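Exo beta-1,2-glucooligosaccharide sophorohydrolase (non-reducing end) (Parabacteroides distasonis ATCC 8503, PDB 5Z06) hydrolyses linear beta-1,2-glucan and beta-1,2-glucooligosaccharides of four or more glucose units from the non-reducing end, releasing sophorose. Local coordinates at residues A[282-285]-A[286-289]; A[627-630]-A[631-634]; A[695-698]-A[699-703]. One frame throughout, in Å; residues are numbered along the deposited sequence.

Contact 1: A[282-285]-A[286-289]; sequences MTDE and QLLD
Thr283 and Gln286 exchange hydrogen bonds at the start of helix 284-297. Thr283 OG1 accepts from Gln286 N at 3.0 Å, a nearly straight bond (173°). In return, Gln286 OE1 receives Thr283 N, also at 3.0 Å, with the donor in the carbonyl plane and on a lone pair. A weak third bond, 3.4 Å, runs from Thr283 OG1 to Gln286 OE1. This reciprocal pairing is a capping box, with Thr283 as N-cap: its OG1 (chi1 62°) sits between backbone N and carbonyl carbon, facing a first-turn amide without the usual helical carbonyl four residues back. Glutamine suits the partner position because its chain, extended beyond CG, carries an acceptor back to the cap. With an alanine in place of Gln286, Thr283 N is likely to lose this acceptor and Thr283 OG1 its weak second partner. Regular helical bonding starts with Leu287 N to Thr283 O, 2.9 Å.

Apolar contacts lie beside the box. The Met282 chain bends at chi3 (71°), bringing CE to 3.5 Å from Gln286 CB and 4.0 Å from Leu287 CD2.

The acidic groups look outward: Asp284 forms a salt bridge with Arg632, while Glu285 and Asp289 both pair with Arg679.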
loop_
_atom_site.group_PDB
_atom_site.type_symbol
_atom_site.label_atom_id
_atom_site.label_comp_id
_atom_site.label_asym_id
_atom_site.label_seq_id
_atom_site.Cartn_x
_atom_site.Cartn_y
_atom_site.Cartn_z
ATOM N N MET A 282 15.247 -1.824 21.629
ATOM C CA MET A 282 15.948 -1.684 20.373
ATOM C C MET A 282 16.584 -0.308 20.252
ATOM O O MET A 282 16.006 0.707 20.599
ATOM C CB MET A 282 14.996 -1.966 19.215
ATOM C CG MET A 282 14.725 -3.440 18.999
ATOM S SD MET A 282 13.470 -3.775 17.749
ATOM C CE MET A 282 14.357 -3.335 16.269
ATOM N N THR A 283 17.812 -0.308 19.773
ATOM C CA THR A 283 18.488 0.906 19.388
ATOM C C THR A 283 17.892 1.375 18.050
ATOM O O THR A 283 17.161 0.641 17.365
ATOM C CB THR A 283 19.985 0.637 19.119
ATOM O OG1 THR A 283 20.063 -0.289 18.024
ATOM C CG2 THR A 283 20.744 0.102 20.397
ATOM N N ASP A 284 18.262 2.584 17.669
ATOM C CA ASP A 284 17.895 3.102 16.358
ATOM C C ASP A 284 18.421 2.223 15.239
ATOM O O ASP A 284 17.732 2.039 14.238
ATOM C CB ASP A 284 18.428 4.502 16.167
ATOM C CG ASP A 284 17.722 5.523 17.029
ATOM O OD1 ASP A 284 16.610 5.234 17.546
ATOM O OD2 ASP A 284 18.303 6.630 17.177
ATOM N N GLU A 285 19.633 1.688 15.407
ATOM C CA GLU A 285 20.234 0.803 14.409
ATOM C C GLU A 285 19.355 -0.412 14.193
ATOM O O GLU A 285 19.052 -0.763 13.063
ATOM C CB GLU A 285 21.650 0.359 14.815
ATOM C CG GLU A 285 22.697 1.464 14.693
ATOM C CD GLU A 285 22.983 1.833 13.258
ATOM O OE1 GLU A 285 23.476 0.963 12.507
ATOM O OE2 GLU A 285 22.706 2.995 12.874
ATOM N N GLN A 286 18.947 -1.036 15.290
ATOM C CA GLN A 286 18.035 -2.174 15.234
ATOM C C GLN A 286 16.715 -1.795 14.610
ATOM O O GLN A 286 16.140 -2.573 13.819
ATOM C CB GLN A 286 17.844 -2.780 16.633
ATOM C CG GLN A 286 19.086 -3.528 17.123
ATOM C CD GLN A 286 18.991 -3.960 18.580
ATOM O OE1 GLN A 286 18.807 -3.132 19.465
ATOM N NE2 GLN A 286 19.131 -5.265 18.833
ATOM N N LEU A 287 16.214 -0.610 14.952
ATOM C CA LEU A 287 14.986 -0.128 14.321
ATOM C C LEU A 287 15.126 0.034 12.808
ATOM O O LEU A 287 14.258 -0.378 12.070
ATOM C CB LEU A 287 14.520 1.166 14.940
ATOM C CG LEU A 287 13.960 1.056 16.355
ATOM C CD1 LEU A 287 13.755 2.480 16.868
ATOM C CD2 LEU A 287 12.678 0.243 16.416
ATOM N N LEU A 288 16.233 0.615 12.364
ATOM C CA LEU A 288 16.515 0.710 10.944
ATOM C C LEU A 288 16.526 -0.647 10.286
ATOM O O LEU A 288 15.911 -0.806 9.249
ATOM C CB LEU A 288 17.845 1.423 10.693
ATOM C CG LEU A 288 17.842 2.902 11.072
ATOM C CD1 LEU A 288 19.257 3.457 11.015
ATOM C CD2 LEU A 288 16.865 3.695 10.206
ATOM N N ASP A 289 17.215 -1.621 10.897
ATOM C CA ASP A 289 17.259 -2.989 10.392
ATOM C C ASP A 289 15.888 -3.575 10.226
ATOM O O ASP A 289 15.614 -4.219 9.233
ATOM C CB ASP A 289 18.025 -3.947 11.342
ATOM C CG ASP A 289 19.497 -3.650 11.425
ATOM O OD1 ASP A 289 20.040 -2.961 10.561
ATOM O OD2 ASP A 289 20.128 -4.110 12.389
#

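Contact 2: A[627-630]-A[631-634]; sequences SMKA and LRNY
Ala630 and Tyr634 pack closely, one turn apart on helix 624-636. The Ala630 methyl lies over a face of the phenol ring, CB 4.2 Å from the ring centroid and 28° off its normal, a CH-pi contact. Ala630 O, 3.1 Å above the plane of the Tyr634 ring and offset toward the rim, accepts Tyr634 N at 2.7 Å, almost straight at 174°. Alanine fits here because its small methyl lets the broad ring come close to the backbone. Leu631 belongs to the buried part as well: its CD2 meets Met628 CE at 3.8 Å, and beyond it lies helix 284-297.

The flexible thioether of Met628 serves both regions. With CG anti to the backbone N (chi1 -168°) and bends farther out, it places CG 3.2 Å above one face of the Arg632 guanidinium, offset toward the rim near NH2, while CE turns back to Leu631. Beyond this cover the contact is looser and wetter. A water accepts from Arg632 NH1 at 2.9 Å and, weakly, from Lys629 NZ at 3.3 Å, bridging two like charges that do not touch. Asp284 holds Arg632 NH2, which probably offsets part of that charge. The result is a mostly buried helix with one wetter edge carrying Lys629 and Arg632, consistent with the helical glycoamylase-like domain of the six-hairpin clan.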
loop_
_atom_site.group_PDB
_atom_site.type_symbol
_atom_site.label_atom_id
_atom_site.label_comp_id
_atom_site.label_asym_id
_atom_site.label_seq_id
_atom_site.Cartn_x
_atom_site.Cartn_y
_atom_site.Cartn_z
ATOM N N SER A 627 13.614 11.893 10.044
ATOM C CA SER A 627 13.094 10.619 9.593
ATOM C C SER A 627 13.192 9.585 10.701
ATOM O O SER A 627 12.312 8.750 10.846
ATOM C CB SER A 627 13.808 10.132 8.335
ATOM O OG SER A 627 13.599 11.007 7.237
ATOM N N MET A 628 14.245 9.641 11.487
ATOM C CA MET A 628 14.386 8.721 12.605
ATOM C C MET A 628 13.308 9.000 13.655
ATOM O O MET A 628 12.767 8.079 14.236
ATOM C CB MET A 628 15.772 8.820 13.229
ATOM C CG MET A 628 16.076 7.700 14.197
ATOM S SD MET A 628 16.162 6.122 13.344
ATOM C CE MET A 628 14.967 5.170 14.273
ATOM N N LYS A 629 12.980 10.268 13.863
ATOM C CA LYS A 629 11.894 10.619 14.787
ATOM C C LYS A 629 10.577 10.034 14.331
ATOM O O LYS A 629 9.859 9.438 15.127
ATOM C CB LYS A 629 11.763 12.124 14.951
ATOM C CG LYS A 629 12.874 12.758 15.767
ATOM C CD LYS A 629 12.582 14.244 15.932
ATOM C CE LYS A 629 13.822 15.049 16.278
ATOM N NZ LYS A 629 14.165 14.908 17.683
ATOM N N ALA A 630 10.296 10.173 13.034
ATOM C CA ALA A 630 9.099 9.613 12.427
ATOM C C ALA A 630 9.046 8.120 12.624
ATOM O O ALA A 630 8.052 7.574 13.083
ATOM C CB ALA A 630 9.060 9.933 10.949
ATOM N N LEU A 631 10.139 7.462 12.277
ATOM C CA LEU A 631 10.240 6.022 12.424
ATOM C C LEU A 631 9.893 5.587 13.849
ATOM O O LEU A 631 9.068 4.702 14.046
ATOM C CB LEU A 631 11.644 5.585 12.071
ATOM C CG LEU A 631 11.858 4.111 11.846
ATOM C CD1 LEU A 631 13.170 3.924 11.079
ATOM C CD2 LEU A 631 11.874 3.302 13.141
ATOM N N ARG A 632 10.535 6.213 14.829
ATOM C CA ARG A 632 10.316 5.877 16.228
ATOM C C ARG A 632 8.881 6.065 16.664
ATOM O O ARG A 632 8.334 5.231 17.372
ATOM C CB ARG A 632 11.176 6.741 17.100
ATOM C CG ARG A 632 12.644 6.383 17.099
ATOM C CD ARG A 632 13.310 7.221 18.166
ATOM N NE ARG A 632 14.697 7.498 17.846
ATOM C CZ ARG A 632 15.202 8.688 17.553
ATOM N NH1 ARG A 632 14.442 9.795 17.530
ATOM N NH2 ARG A 632 16.502 8.778 17.282
ATOM N N ASN A 633 8.283 7.179 16.231
ATOM C CA ASN A 633 6.912 7.498 16.501
ATOM C C ASN A 633 5.971 6.497 15.841
ATOM O O ASN A 633 5.103 5.910 16.496
ATOM C CB ASN A 633 6.613 8.891 15.951
ATOM C CG ASN A 633 5.212 9.355 16.266
ATOM O OD1 ASN A 633 4.701 9.080 17.354
ATOM N ND2 ASN A 633 4.596 10.094 15.331
ATOM N N TYR A 634 6.141 6.315 14.537
ATOM C CA TYR A 634 5.279 5.400 13.786
ATOM C C TYR A 634 5.259 3.996 14.385
ATOM O O TYR A 634 4.196 3.372 14.514
ATOM C CB TYR A 634 5.728 5.325 12.323
ATOM C CG TYR A 634 5.582 6.588 11.536
ATOM C CD1 TYR A 634 4.724 7.599 11.934
ATOM C CD2 TYR A 634 6.276 6.750 10.341
ATOM C CE1 TYR A 634 4.596 8.759 11.200
ATOM C CE2 TYR A 634 6.127 7.882 9.585
ATOM C CZ TYR A 634 5.299 8.896 10.030
ATOM O OH TYR A 634 5.151 10.038 9.303
HETATM O O HOH W 1 16.032 12.186 17.635
#

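Contact 3: A[695-698]-A[699-703]; sequences KGIQ and KIQSI
Ile697 O accepts Gln701 N in the shortest hydrogen bond here, 2.8 Å long and nearly straight at 170°. The same two residues also meet through their side chains, which run alongside one another in the same direction. The first torsion of Ile697 (chi1 -68°) puts CG1 beside the backbone N and turns the CG2 branch toward Gln701, where CG2 rests 3.7 Å from Gln701 CD. Glutamine suits this place because its extended chain lays the amide against that methyl while OE1 accepts a hydrogen bond from the backbone N of Thr550, in a neighbouring loop.

Ile700 and Gly696 form the next buried pairing. Ile700 N bonds to Gly696 O at 2.9 Å, and Ile700 CG1 lies 3.3 Å from that oxygen, its branch laid along the preceding turn. Ile697 and Ile700 both touch Met471 of helix 467-475, as expected of apolar residues three apart on one helical face.

The exposed face carries Lys699, whose straight chain starts beside the backbone: CG is 3.2 Å from Lys695 O before the ammonium group leads away from the contact.

Farther along, the bonding is less regular. Ser702 N reaches Gln698 O at 2.9 Å, but the N-H points at it less directly (133°). Ser702 OG, small enough to fold back on its own turn, donates to Lys699 O at 3.0 Å from above the carbonyl plane. A serine hydroxyl returned to a carbonyl three residues earlier is a common helical arrangement, here in the last turns of the amphipathic helix 691-702.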
loop_
_atom_site.group_PDB
_atom_site.type_symbol
_atom_site.label_atom_id
_atom_site.label_comp_id
_atom_site.label_asym_id
_atom_site.label_seq_id
_atom_site.Cartn_x
_atom_site.Cartn_y
_atom_site.Cartn_z
ATOM N N LYS A 695 28.545 8.579 -17.762
ATOM C CA LYS A 695 28.554 9.334 -19.026
ATOM C C LYS A 695 27.396 10.318 -19.152
ATOM O O LYS A 695 27.590 11.439 -19.593
ATOM C CB LYS A 695 28.576 8.432 -20.272
ATOM C CG LYS A 695 29.958 8.273 -20.893
ATOM C CD LYS A 695 30.892 7.484 -19.967
ATOM C CE LYS A 695 32.118 6.902 -20.676
ATOM N NZ LYS A 695 32.351 5.481 -20.266
ATOM N N GLY A 696 26.196 9.883 -18.791
ATOM C CA GLY A 696 25.011 10.714 -18.941
ATOM C C GLY A 696 25.062 11.923 -18.029
ATOM O O GLY A 696 24.717 13.030 -18.448
ATOM N N ILE A 697 25.517 11.698 -16.797
ATOM C CA ILE A 697 25.685 12.763 -15.814
ATOM C C ILE A 697 26.696 13.778 -16.320
ATOM O O ILE A 697 26.445 14.993 -16.254
ATOM C CB ILE A 697 26.170 12.207 -14.456
ATOM C CG1 ILE A 697 25.077 11.346 -13.791
ATOM C CG2 ILE A 697 26.636 13.316 -13.511
ATOM C CD1 ILE A 697 23.918 12.095 -13.199
ATOM N N GLN A 698 27.843 13.277 -16.791
ATOM C CA GLN A 698 28.881 14.143 -17.372
ATOM C C GLN A 698 28.264 15.010 -18.452
ATOM O O GLN A 698 28.419 16.227 -18.447
ATOM C CB GLN A 698 30.022 13.343 -18.006
ATOM C CG GLN A 698 31.007 12.721 -17.038
ATOM C CD GLN A 698 32.037 11.824 -17.741
ATOM O OE1 GLN A 698 32.166 11.830 -18.982
ATOM N NE2 GLN A 698 32.771 11.040 -16.947
ATOM N N LYS A 699 27.557 14.364 -19.369
ATOM C CA LYS A 699 26.953 15.063 -20.491
ATOM C C LYS A 699 25.993 16.136 -20.026
ATOM O O LYS A 699 25.974 17.219 -20.595
ATOM C CB LYS A 699 26.214 14.106 -21.421
ATOM C CG LYS A 699 27.110 13.224 -22.255
ATOM C CD LYS A 699 26.254 12.291 -23.094
ATOM C CE LYS A 699 27.117 11.355 -23.904
ATOM N NZ LYS A 699 26.212 10.472 -24.670
ATOM N N ILE A 700 25.183 15.839 -19.011
ATOM C CA ILE A 700 24.175 16.801 -18.587
ATOM C C ILE A 700 24.869 17.957 -17.898
ATOM O O ILE A 700 24.573 19.112 -18.186
ATOM C CB ILE A 700 23.099 16.190 -17.674
ATOM C CG1 ILE A 700 22.260 15.176 -18.453
ATOM C CG2 ILE A 700 22.179 17.288 -17.149
ATOM C CD1 ILE A 700 21.516 14.188 -17.581
ATOM N N GLN A 701 25.791 17.634 -17.005
ATOM C CA GLN A 701 26.516 18.654 -16.239
ATOM C C GLN A 701 27.469 19.507 -17.076
ATOM O O GLN A 701 27.827 20.593 -16.655
ATOM C CB GLN A 701 27.277 18.005 -15.084
ATOM C CG GLN A 701 26.347 17.365 -14.050
ATOM C CD GLN A 701 27.050 16.961 -12.785
ATOM O OE1 GLN A 701 26.451 16.941 -11.714
ATOM N NE2 GLN A 701 28.323 16.622 -12.900
ATOM N N SER A 702 27.871 19.033 -18.250
ATOM C CA SER A 702 28.753 19.801 -19.132
ATOM C C SER A 702 28.018 20.834 -20.009
ATOM O O SER A 702 28.664 21.685 -20.605
ATOM C CB SER A 702 29.553 18.859 -20.030
ATOM O OG SER A 702 28.710 18.331 -21.044
ATOM N N ILE A 703 26.692 20.767 -20.107
ATOM C CA ILE A 703 25.923 21.736 -20.918
ATOM C C ILE A 703 26.152 23.156 -20.404
ATOM O O ILE A 703 26.138 23.369 -19.197
ATOM C CB ILE A 703 24.412 21.406 -20.903
ATOM C CG1 ILE A 703 24.158 20.116 -21.685
ATOM C CG2 ILE A 703 23.567 22.540 -21.499
ATOM C CD1 ILE A 703 22.862 19.455 -21.318
#

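In the fold
The three contacts follow one another along the chain, each within one helix: contact 1 on 284-297, contact 2 on 624-636 and contact 3 on 691-702. Although more than 300 residues separate contacts 1 and 2 in sequence, their centres are about 11 Å apart and the two helices touch. Asp284 OD2 and Arg632 NH2 meet at 2.8 Å, and Leu287 and Leu288 pack on Leu631. One junction thus joins the helix that follows the four-stranded sheet ending at 275-278 to a sequence-distant helix of the glycoamylase-like region. Contact 3, its centre about 38 Å and 37 Å from those of contacts 1 and 2, is a separate packing site where the modelled chain ends.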